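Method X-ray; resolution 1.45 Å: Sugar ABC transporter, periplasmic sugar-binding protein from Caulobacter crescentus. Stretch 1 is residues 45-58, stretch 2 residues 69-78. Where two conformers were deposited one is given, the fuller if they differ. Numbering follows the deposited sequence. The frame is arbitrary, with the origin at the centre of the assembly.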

# COMPACT_ATOMS: atom_id res chain seq x y z
N ASP A 45 3.26 8.20 -14.19
CA ASP A 45 3.79 8.32 -12.82
C ASP A 45 3.47 9.71 -12.30
O ASP A 45 3.91 10.71 -12.87
N ALA A 46 2.69 9.80 -11.23
CA ALA A 46 2.37 11.10 -10.64
C ALA A 46 3.51 11.70 -9.84
O ALA A 46 3.42 12.86 -9.46
N GLN A 47 4.55 10.91 -9.59
CA GLN A 47 5.72 11.42 -8.89
C GLN A 47 5.31 12.07 -7.56
O GLN A 47 5.83 13.12 -7.18
N ASN A 48 4.36 11.43 -6.88
CA ASN A 48 3.80 11.90 -5.61
C ASN A 48 3.28 13.34 -5.65
O ASN A 48 3.38 14.06 -4.66
N ASN A 49 2.74 13.74 -6.78
CA ASN A 49 2.24 15.10 -6.95
C ASN A 49 0.80 15.05 -7.43
O ASN A 49 0.54 14.64 -8.56
N SER A 50 -0.13 15.46 -6.58
CA SER A 50 -1.56 15.37 -6.89
C SER A 50 -1.94 16.23 -8.09
O SER A 50 -2.80 15.86 -8.88
N SER A 51 -1.29 17.38 -8.22
CA SER A 51 -1.58 18.26 -9.34
C SER A 51 -1.20 17.61 -10.66
O SER A 51 -1.96 17.70 -11.62
N LYS A 52 -0.05 16.94 -10.69
CA LYS A 52 0.39 16.26 -11.90
C LYS A 52 -0.56 15.11 -12.23
O LYS A 52 -0.93 14.88 -13.40
N GLN A 53 -0.94 14.36 -11.21
CA GLN A 53 -1.84 13.23 -11.44
C GLN A 53 -3.18 13.72 -12.02
O GLN A 53 -3.69 13.14 -12.98
N ILE A 54 -3.73 14.78 -11.44
CA ILE A 54 -4.98 15.38 -11.93
C ILE A 54 -4.85 15.83 -13.39
O ILE A 54 -5.70 15.52 -14.23
N SER A 55 -3.76 16.52 -13.71
CA SER A 55 -3.55 16.96 -15.09
C SER A 55 -3.30 15.80 -16.06
O SER A 55 -3.79 15.83 -17.19
N ASP A 56 -2.59 14.76 -15.59
CA ASP A 56 -2.42 13.52 -16.35
C ASP A 56 -3.76 12.88 -16.71
O ASP A 56 -3.96 12.42 -17.85
N LEU A 57 -4.65 12.80 -15.72
CA LEU A 57 -5.97 12.21 -15.88
C LEU A 57 -6.84 13.02 -16.83
O LEU A 57 -7.52 12.46 -17.70
N GLN A 58 -6.79 14.35 -16.69
CA GLN A 58 -7.52 15.23 -17.60
C GLN A 58 -7.03 15.04 -19.04
O GLN A 58 -7.85 14.97 -19.97
N ILE A 69 -7.38 3.40 -14.64
CA ILE A 69 -7.13 2.78 -13.35
C ILE A 69 -6.21 3.71 -12.60
O ILE A 69 -5.19 4.11 -13.13
N VAL A 70 -6.59 4.09 -11.40
CA VAL A 70 -5.82 5.09 -10.67
C VAL A 70 -5.48 4.66 -9.24
O VAL A 70 -6.33 4.14 -8.50
N ALA A 71 -4.22 4.82 -8.88
CA ALA A 71 -3.80 4.74 -7.48
C ALA A 71 -3.56 6.19 -7.07
O ALA A 71 -2.49 6.75 -7.36
N PRO A 72 -4.57 6.82 -6.44
CA PRO A 72 -4.47 8.28 -6.21
C PRO A 72 -3.38 8.63 -5.20
O PRO A 72 -3.25 7.92 -4.20
N THR A 73 -2.66 9.73 -5.42
CA THR A 73 -1.68 10.23 -4.45
C THR A 73 -2.33 10.54 -3.11
O THR A 73 -1.72 10.35 -2.06
N ASP A 74 -3.55 11.05 -3.17
CA ASP A 74 -4.35 11.38 -2.00
C ASP A 74 -5.81 11.02 -2.31
O ASP A 74 -6.37 11.46 -3.32
N SER A 75 -6.40 10.19 -1.46
CA SER A 75 -7.71 9.61 -1.72
C SER A 75 -8.83 10.63 -1.82
O SER A 75 -9.75 10.48 -2.64
N LYS A 76 -8.76 11.70 -1.03
CA LYS A 76 -9.75 12.77 -1.10
C LYS A 76 -9.47 13.77 -2.20
O LYS A 76 -10.40 14.27 -2.84
N ALA A 77 -8.19 14.08 -2.43
CA ALA A 77 -7.80 15.12 -3.37
C ALA A 77 -8.11 14.78 -4.83
O ALA A 77 -8.26 15.66 -5.67
N LEU A 78 -8.25 13.50 -5.12
CA LEU A 78 -8.52 13.06 -6.48
C LEU A 78 -10.01 12.87 -6.77
O LEU A 78 -10.38 12.48 -7.87

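The first turns of the helix that begins at Ser 50 lie against the bend in which stretch 2 leaves its strand, and one face of that helix, Ser 50, Gln 53, Ile 54 and Leu 57, makes most of the contact. Thr 73 is the principal bump. Its CA-to-CB bond points toward the helix, and with chi1 in p its methyl enters a hollow at the helix start: Thr 73 CG2 lies 3.8 Å from Ala 46 CB and 3.9 Å from Asn 49 N. The small methyl of Ala 46, also pointing toward stretch 2, lines this hollow without filling it. The hydroxyl of Thr 73 turns to Ser 50, chi1 m in the conformer described, and Ser 50 OG and Thr 73 OG1 form a very short hydrogen bond of 2.5 Å. A branched residue with one methyl and one hydroxyl thus serves both surroundings.

Gln 53 reaches inward with chi1 and chi2 both t, an extended shape that carries its amide to the backbone of the bend. There, Thr 73 N donates to Gln 53 OE1 at 2.8 Å, while Gln 53 NE2 donates to Ala 71 O at 3.0 Å; both bonds are nearly straight. An amide suits this buried place because it offers one backbone N-H an acceptor and one backbone carbonyl a donor.

Farther along the helix the packing becomes apolar. Leu 78, its chi angles both m, starts sideways but brings its end nearer the helix, where Leu 78 CD1 touches both Ile 54 CG1 at 3.8 Å and Leu 57 CD1 at 3.9 Å. Leu 57, m then t like Ile 54, also meets Val 70, p in the conformer described: Leu 57 CD1 lies 4.2 Å from Val 70 CG2. Branched aliphatic side chains suit this place, since they pack together and make no polar demands. At the margin, Ile 54 CD1 comes within 3.9 Å of Ala 77 O.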

# COMPACT_ATOMS: atom_id res chain seq x y z
CB ASP A 45 5.29 8.08 -12.85
CG ASP A 45 5.92 8.15 -11.47
OD1 ASP A 45 5.17 8.16 -10.46
OD2 ASP A 45 7.17 8.18 -11.41
CB ALA A 46 1.09 11.03 -9.77
CB GLN A 47 6.48 12.41 -9.79
CG GLN A 47 7.13 11.75 -11.00
CD GLN A 47 7.52 12.76 -12.06
OE1 GLN A 47 7.38 13.96 -11.86
NE2 GLN A 47 8.04 12.27 -13.18
CB ASN A 48 4.83 11.79 -4.47
CG ASN A 48 4.17 11.81 -3.10
OD1 ASN A 48 3.13 11.20 -2.90
ND2 ASN A 48 4.78 12.55 -2.16
CB ASN A 49 3.14 15.82 -7.96
CG ASN A 49 2.75 17.26 -8.20
OD1 ASN A 49 1.57 17.63 -8.20
ND2 ASN A 49 3.75 18.10 -8.42
CB SER A 50 -2.41 15.76 -5.69
OG SER A 50 -2.16 14.91 -4.59
CB SER A 51 -0.88 19.62 -9.17
OG SER A 51 -1.39 20.28 -8.03
CB LYS A 52 1.82 15.72 -11.77
CG LYS A 52 2.31 15.03 -13.03
CD LYS A 52 3.75 14.58 -12.93
CE LYS A 52 4.22 14.02 -14.25
NZ LYS A 52 3.39 12.83 -14.62
CB GLN A 53 -2.09 12.47 -10.13
CG GLN A 53 -2.80 11.14 -10.37
CD GLN A 53 -2.77 10.25 -9.15
OE1 GLN A 53 -3.02 10.70 -8.02
NE2 GLN A 53 -2.45 8.97 -9.37
CB ILE A 54 -5.47 16.55 -11.02
CG1 ILE A 54 -5.91 16.03 -9.65
CG2 ILE A 54 -6.60 17.35 -11.72
CD1 ILE A 54 -6.14 17.10 -8.58
CB SER A 55 -2.45 18.01 -15.21
OG SER A 55 -1.17 17.46 -15.00
CB ASP A 56 -1.66 12.48 -15.51
CG ASP A 56 -0.17 12.73 -15.46
OD1 ASP A 56 0.33 13.60 -16.20
OD2 ASP A 56 0.52 12.03 -14.68
CB LEU A 57 -6.65 12.04 -14.52
CG LEU A 57 -6.01 10.99 -13.59
CD1 LEU A 57 -6.85 10.79 -12.36
CD2 LEU A 57 -5.83 9.69 -14.32
CB GLN A 58 -7.37 16.69 -17.15
CG GLN A 58 -8.17 17.02 -15.89
CD GLN A 58 -7.73 18.34 -15.25
OE1 GLN A 58 -6.74 18.95 -15.66
NE2 GLN A 58 -8.47 18.78 -14.23
CB ILE A 69 -6.47 1.41 -13.51
CG1 ILE A 69 -7.39 0.47 -14.31
CG2 ILE A 69 -6.10 0.82 -12.18
CD1 ILE A 69 -6.70 -0.84 -14.75
CB VAL A 70 -6.56 6.47 -10.68
CG1 VAL A 70 -7.98 6.34 -10.16
CG2 VAL A 70 -5.79 7.53 -9.90
CB ALA A 71 -2.53 3.91 -7.32
CB PRO A 72 -5.83 8.65 -5.62
CG PRO A 72 -6.35 7.34 -5.01
CD PRO A 72 -5.84 6.26 -5.94
CB THR A 73 -0.97 11.50 -4.96
OG1 THR A 73 -1.96 12.53 -5.15
CG2 THR A 73 -0.23 11.24 -6.25
CB ASP A 74 -4.20 12.88 -1.70
CG ASP A 74 -4.90 13.30 -0.43
OD1 ASP A 74 -6.14 13.34 -0.42
OD2 ASP A 74 -4.20 13.60 0.56
CB SER A 75 -8.05 8.55 -0.67
OG SER A 75 -7.23 7.38 -0.82
CB LYS A 76 -9.83 13.52 0.23
CG LYS A 76 -10.26 12.70 1.41
CD LYS A 76 -11.67 12.19 1.24
CE LYS A 76 -12.18 11.57 2.54
NZ LYS A 76 -12.07 12.56 3.64
CB ALA A 77 -6.32 15.47 -3.21
CB LEU A 78 -7.74 11.77 -6.78
CG LEU A 78 -6.33 11.96 -7.36
CD1 LEU A 78 -6.42 12.36 -8.81
CD2 LEU A 78 -5.52 12.97 -6.58